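Local coordinates for protein metal-dependent phosphohydrolase, HDOD domain-containing (Geobacter sulfurreducens, PDB 3HC1) that is of unknown function but binds a pair of iron ions in an HD-type site and is probably a metal-dependent phosphohydrolase, at residues E10-G22 with E186-L200. Residues are numbered along the deposited sequence; the frame is centred on the assembly and turned at random.
Sequences ETRLTLAREFMSG and ERLFGTSHCEVGFAL. With FE (Fe (III) ion), chain B.
The Phe19 ring comes over one face of the Phe189 ring, with CE1 of Phe19 3.7 Å from CD1 of Phe189. Leu188 CB lies on the opposite face. The two ring planes cross at 44°. Phe19 CG is anti to the backbone N (chi1 -159°), which swings the ring toward the end of helix 181-189. Arg163 makes a cation-pi contact with Phe19. The other flat pair is Arg12 and Glu195, whose guanidinium and carboxylate planes stand 88° apart. The guanidinium comes side-on, with both bonds to one oxygen. NE of Arg12 is 2.9 Å from OE2 of Glu195 and meets it from above the carboxylate plane. NH2 of Arg12 reaches the same OE2 at 3.0 Å, nearly along the C-O axis. Both hydrogen bonds are well short of straight. The second oxygen, Glu195 OE1, accepts from Ser192 N and Ser192 OG. Ser192, the N-cap of helix 193-203, accepts from Cys194 N and forms a capping box with Glu195. Thr191 OG1 donates to Arg12 O at 2.7 Å, on the opposite face of that carbonyl from Ala16 N. Ala16 CB lies against the backbone of helix 193-203, 3.5 Å from Val196 N. Met20 is selenomethionine; its SE packs against Ala199 CB at 3.5 Å. On the side of helix 9-21 away from Phe19, Leu13 CD2 meets the Phe198 ring obliquely. His193, in the first turn of the capped helix, binds iron through NE2, with Asp153, His217, His218 and Glu249 completing the protein ligands. Glu195 therefore works in two directions: one oxygen holds the N-cap Ser192, the other Arg12. The nearby arginine charge probably favours an ionised carboxylate. The salt bridge and the Thr191 bond thus tie the N-terminal helix to the iron-ligand helix and the turn before it.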
loop_
_atom_site.group_PDB
_atom_site.type_symbol
_atom_site.label_atom_id
_atom_site.label_comp_id
_atom_site.label_asym_id
_atom_site.label_seq_id
_atom_site.Cartn_x
_atom_site.Cartn_y
_atom_site.Cartn_z
ATOM N N GLU A 10 18.006 -12.112 -8.438
ATOM C CA GLU A 10 19.104 -11.139 -8.552
ATOM C C GLU A 10 19.205 -10.606 -9.973
ATOM O O GLU A 10 19.546 -9.437 -10.164
ATOM C CB GLU A 10 20.462 -11.672 -8.079
ATOM C CG GLU A 10 21.542 -10.555 -7.979
ATOM C CD GLU A 10 20.991 -9.244 -7.413
ATOM O OE1 GLU A 10 20.296 -9.290 -6.376
ATOM O OE2 GLU A 10 21.241 -8.169 -7.996
ATOM N N THR A 11 18.887 -11.438 -10.963
ATOM C CA THR A 11 18.881 -10.985 -12.348
ATOM C C THR A 11 17.839 -9.881 -12.525
ATOM O O THR A 11 18.116 -8.826 -13.069
ATOM C CB THR A 11 18.620 -12.159 -13.337
ATOM O OG1 THR A 11 19.742 -13.048 -13.298
ATOM C CG2 THR A 11 18.392 -11.665 -14.790
ATOM N N ARG A 12 16.636 -10.151 -12.060
ATOM C CA ARG A 12 15.565 -9.143 -12.067
ATOM C C ARG A 12 15.893 -7.958 -11.160
ATOM O O ARG A 12 15.551 -6.827 -11.495
ATOM C CB ARG A 12 14.230 -9.798 -11.668
ATOM C CG ARG A 12 13.601 -10.624 -12.787
ATOM C CD ARG A 12 13.017 -11.915 -12.278
ATOM N NE ARG A 12 12.170 -11.680 -11.119
ATOM C CZ ARG A 12 12.050 -12.492 -10.065
ATOM N NH1 ARG A 12 12.720 -13.633 -9.995
ATOM N NH2 ARG A 12 11.247 -12.148 -9.058
ATOM N N LEU A 13 16.538 -8.206 -10.011
ATOM C CA LEU A 13 16.929 -7.100 -9.115
ATOM C C LEU A 13 18.042 -6.270 -9.754
ATOM O O LEU A 13 17.964 -5.055 -9.727
ATOM C CB LEU A 13 17.305 -7.576 -7.698
ATOM C CG LEU A 13 16.152 -8.003 -6.790
ATOM C CD1 LEU A 13 16.698 -8.724 -5.556
ATOM C CD2 LEU A 13 15.293 -6.813 -6.364
ATOM N N THR A 14 19.025 -6.922 -10.405
ATOM C CA THR A 14 20.074 -6.187 -11.135
ATOM C C THR A 14 19.463 -5.326 -12.229
ATOM O O THR A 14 19.772 -4.155 -12.344
ATOM C CB THR A 14 21.145 -7.153 -11.736
ATOM O OG1 THR A 14 21.874 -7.749 -10.666
ATOM C CG2 THR A 14 22.102 -6.427 -12.621
ATOM N N LEU A 15 18.570 -5.912 -13.025
ATOM C CA LEU A 15 17.885 -5.163 -14.094
ATOM C C LEU A 15 17.086 -3.998 -13.494
ATOM O O LEU A 15 17.083 -2.907 -14.049
ATOM C CB LEU A 15 16.974 -6.090 -14.917
ATOM C CG LEU A 15 17.673 -7.025 -15.892
ATOM C CD1 LEU A 15 16.659 -8.031 -16.437
ATOM C CD2 LEU A 15 18.374 -6.216 -17.025
ATOM N N ALA A 16 16.414 -4.241 -12.369
ATOM C CA ALA A 16 15.705 -3.167 -11.672
ATOM C C ALA A 16 16.669 -2.026 -11.299
ATOM O O ALA A 16 16.352 -0.844 -11.551
ATOM C CB ALA A 16 14.917 -3.687 -10.396
ATOM N N ARG A 17 17.830 -2.352 -10.719
ATOM C CA ARG A 17 18.777 -1.244 -10.367
ATOM C C ARG A 17 19.256 -0.498 -11.595
ATOM O O ARG A 17 19.237 0.722 -11.610
ATOM C CB ARG A 17 19.929 -1.685 -9.495
ATOM C CG ARG A 17 19.452 -2.050 -8.103
ATOM C CD ARG A 17 20.632 -2.458 -7.241
ATOM N NE ARG A 17 21.432 -3.494 -7.896
ATOM C CZ ARG A 17 21.337 -4.810 -7.711
ATOM N NH1 ARG A 17 20.465 -5.353 -6.869
ATOM N NH2 ARG A 17 22.146 -5.606 -8.392
ATOM N N GLU A 18 19.548 -1.209 -12.678
ATOM C CA GLU A 18 19.941 -0.514 -13.934
ATOM C C GLU A 18 18.815 0.354 -14.488
ATOM O O GLU A 18 19.045 1.467 -14.996
ATOM C CB GLU A 18 20.344 -1.524 -15.010
ATOM C CG GLU A 18 21.431 -2.526 -14.584
ATOM C CD GLU A 18 22.851 -1.927 -14.522
ATOM O OE1 GLU A 18 23.022 -0.714 -14.799
ATOM O OE2 GLU A 18 23.792 -2.690 -14.193
ATOM N N PHE A 19 17.584 -0.134 -14.381
ATOM C CA PHE A 19 16.405 0.657 -14.785
ATOM C C PHE A 19 16.326 1.991 -13.988
ATOM O O PHE A 19 15.860 2.999 -14.503
ATOM C CB PHE A 19 15.123 -0.172 -14.529
ATOM C CG PHE A 19 13.916 0.257 -15.323
ATOM C CD1 PHE A 19 13.796 -0.077 -16.675
ATOM C CD2 PHE A 19 12.864 0.904 -14.715
ATOM C CE1 PHE A 19 12.650 0.263 -17.419
ATOM C CE2 PHE A 19 11.717 1.248 -15.451
ATOM C CZ PHE A 19 11.623 0.921 -16.809
HETATM N N MSE A 20 16.729 1.986 -12.723
HETATM C CA MSE A 20 16.716 3.251 -11.968
HETATM C C MSE A 20 17.951 4.178 -12.263
HETATM O O MSE A 20 17.821 5.397 -12.294
HETATM C CB MSE A 20 16.619 2.955 -10.506
HETATM C CG MSE A 20 15.267 2.519 -10.138
HETATM SE SE MSE A 20 15.350 1.745 -8.396
HETATM C CE MSE A 20 15.983 2.979 -7.368
ATOM N N SER A 21 19.123 3.581 -12.455
ATOM C CA SER A 21 20.355 4.273 -12.966
ATOM C C SER A 21 20.146 5.354 -14.002
ATOM O O SER A 21 20.777 6.403 -13.949
ATOM C CB SER A 21 21.293 3.270 -13.648
ATOM O OG SER A 21 21.763 2.270 -12.759
ATOM N N GLY A 22 19.298 5.084 -14.981
ATOM C CA GLY A 22 19.096 6.002 -16.082
ATOM C C GLY A 22 18.222 7.178 -15.726
ATOM O O GLY A 22 18.049 8.089 -16.544
ATOM N N GLU A 186 7.590 -7.490 -17.269
ATOM C CA GLU A 186 8.558 -8.552 -17.388
ATOM C C GLU A 186 9.039 -8.721 -18.850
ATOM O O GLU A 186 10.238 -8.886 -19.113
ATOM C CB GLU A 186 7.925 -9.857 -16.892
ATOM C CG GLU A 186 8.805 -11.085 -16.975
ATOM C CD GLU A 186 10.110 -10.924 -16.234
ATOM O OE1 GLU A 186 10.162 -10.104 -15.282
ATOM O OE2 GLU A 186 11.084 -11.633 -16.607
ATOM N N ARG A 187 8.094 -8.651 -19.775
ATOM C CA ARG A 187 8.380 -8.824 -21.187
ATOM C C ARG A 187 9.162 -7.646 -21.749
ATOM O O ARG A 187 10.148 -7.846 -22.440
ATOM C CB ARG A 187 7.078 -8.979 -21.969
ATOM C CG ARG A 187 7.300 -9.375 -23.432
ATOM C CD ARG A 187 6.008 -9.597 -24.159
ATOM N NE ARG A 187 5.217 -10.651 -23.529
ATOM C CZ ARG A 187 3.942 -10.890 -23.806
ATOM N NH1 ARG A 187 3.302 -10.147 -24.702
ATOM N NH2 ARG A 187 3.302 -11.868 -23.171
ATOM N N LEU A 188 8.703 -6.429 -21.462
ATOM C CA LEU A 188 9.316 -5.232 -21.988
ATOM C C LEU A 188 10.616 -4.816 -21.305
ATOM O O LEU A 188 11.452 -4.184 -21.959
ATOM C CB LEU A 188 8.325 -4.060 -21.962
ATOM C CG LEU A 188 7.139 -4.313 -22.901
ATOM C CD1 LEU A 188 6.175 -3.136 -22.968
ATOM C CD2 LEU A 188 7.645 -4.664 -24.296
ATOM N N PHE A 189 10.787 -5.147 -20.019
ATOM C CA PHE A 189 11.963 -4.703 -19.253
ATOM C C PHE A 189 12.797 -5.832 -18.628
ATOM O O PHE A 189 13.845 -5.557 -18.078
ATOM C CB PHE A 189 11.534 -3.780 -18.129
ATOM C CG PHE A 189 10.596 -2.686 -18.542
ATOM C CD1 PHE A 189 10.768 -2.000 -19.729
ATOM C CD2 PHE A 189 9.559 -2.304 -17.699
ATOM C CE1 PHE A 189 9.897 -0.987 -20.081
ATOM C CE2 PHE A 189 8.695 -1.288 -18.044
ATOM C CZ PHE A 189 8.872 -0.629 -19.245
ATOM N N GLY A 190 12.332 -7.082 -18.647
ATOM C CA GLY A 190 12.988 -8.175 -17.862
ATOM C C GLY A 190 12.968 -8.070 -16.335
ATOM O O GLY A 190 13.666 -8.798 -15.637
ATOM N N THR A 191 12.171 -7.156 -15.810
ATOM C CA THR A 191 12.025 -6.956 -14.368
ATOM C C THR A 191 10.662 -6.309 -14.185
ATOM O O THR A 191 10.052 -5.891 -15.162
ATOM C CB THR A 191 13.162 -6.086 -13.772
ATOM O OG1 THR A 191 13.120 -6.176 -12.341
ATOM C CG2 THR A 191 13.051 -4.603 -14.179
ATOM N N SER A 192 10.170 -6.208 -12.947
ATOM C CA SER A 192 8.878 -5.571 -12.706
ATOM C C SER A 192 8.920 -4.489 -11.611
ATOM O O SER A 192 9.955 -4.254 -10.963
ATOM C CB SER A 192 7.855 -6.652 -12.348
ATOM O OG SER A 192 7.834 -6.871 -10.936
ATOM N N HIS A 193 7.770 -3.867 -11.380
ATOM C CA HIS A 193 7.620 -2.895 -10.295
ATOM C C HIS A 193 7.878 -3.497 -8.905
ATOM O O HIS A 193 8.152 -2.724 -7.957
ATOM C CB HIS A 193 6.250 -2.217 -10.303
ATOM C CG HIS A 193 5.121 -3.140 -9.980
ATOM N ND1 HIS A 193 4.668 -4.101 -10.867
ATOM C CD2 HIS A 193 4.400 -3.296 -8.850
ATOM C CE1 HIS A 193 3.680 -4.770 -10.303
ATOM N NE2 HIS A 193 3.481 -4.284 -9.090
ATOM N N CYS A 194 7.751 -4.818 -8.760
ATOM C CA CYS A 194 8.158 -5.524 -7.532
ATOM C C CYS A 194 9.626 -5.307 -7.252
ATOM O O CYS A 194 10.008 -4.852 -6.190
ATOM C CB CYS A 194 7.876 -6.998 -7.609
ATOM S SG CYS A 194 6.122 -7.409 -7.783
ATOM N N GLU A 195 10.469 -5.568 -8.228
ATOM C CA GLU A 195 11.904 -5.387 -8.055
ATOM C C GLU A 195 12.372 -3.949 -8.032
ATOM O O GLU A 195 13.236 -3.567 -7.219
ATOM C CB GLU A 195 12.611 -6.155 -9.175
ATOM C CG GLU A 195 12.365 -7.635 -9.057
ATOM C CD GLU A 195 11.146 -8.122 -9.831
ATOM O OE1 GLU A 195 10.348 -7.332 -10.362
ATOM O OE2 GLU A 195 11.009 -9.323 -9.893
ATOM N N VAL A 196 11.795 -3.130 -8.923
ATOM C CA VAL A 196 12.052 -1.719 -8.894
ATOM C C VAL A 196 11.611 -1.133 -7.575
ATOM O O VAL A 196 12.336 -0.323 -7.022
ATOM C CB VAL A 196 11.350 -0.964 -10.081
ATOM C CG1 VAL A 196 11.511 0.587 -10.031
ATOM C CG2 VAL A 196 11.970 -1.469 -11.387
ATOM N N GLY A 197 10.424 -1.510 -7.088
ATOM C CA GLY A 197 9.917 -0.943 -5.811
ATOM C C GLY A 197 10.819 -1.356 -4.662
ATOM O O GLY A 197 11.058 -0.586 -3.705
ATOM N N PHE A 198 11.295 -2.581 -4.741
ATOM C CA PHE A 198 12.249 -3.103 -3.693
ATOM C C PHE A 198 13.536 -2.267 -3.681
ATOM O O PHE A 198 13.964 -1.770 -2.626
ATOM C CB PHE A 198 12.537 -4.577 -3.974
ATOM C CG PHE A 198 13.497 -5.206 -3.029
ATOM C CD1 PHE A 198 13.029 -5.812 -1.845
ATOM C CD2 PHE A 198 14.862 -5.207 -3.318
ATOM C CE1 PHE A 198 13.928 -6.456 -1.005
ATOM C CE2 PHE A 198 15.787 -5.801 -2.445
ATOM C CZ PHE A 198 15.302 -6.408 -1.286
ATOM N N ALA A 199 14.113 -2.077 -4.869
ATOM C CA ALA A 199 15.352 -1.302 -5.033
ATOM C C ALA A 199 15.145 0.109 -4.507
ATOM O O ALA A 199 16.024 0.674 -3.910
ATOM C CB ALA A 199 15.752 -1.210 -6.508
ATOM N N LEU A 200 13.963 0.673 -4.753
ATOM C CA LEU A 200 13.610 2.017 -4.298
ATOM C C LEU A 200 13.446 2.151 -2.805
ATOM O O LEU A 200 14.052 3.016 -2.155
ATOM C CB LEU A 200 12.362 2.564 -5.055
ATOM C CG LEU A 200 11.999 4.044 -4.818
ATOM C CD1 LEU A 200 13.103 5.038 -5.169
ATOM C CD2 LEU A 200 10.724 4.381 -5.559
HETATM FE FE FE B . 1.649 -4.591 -7.740
HETATM O O HOH W 1 0.086 -4.936 -6.733
#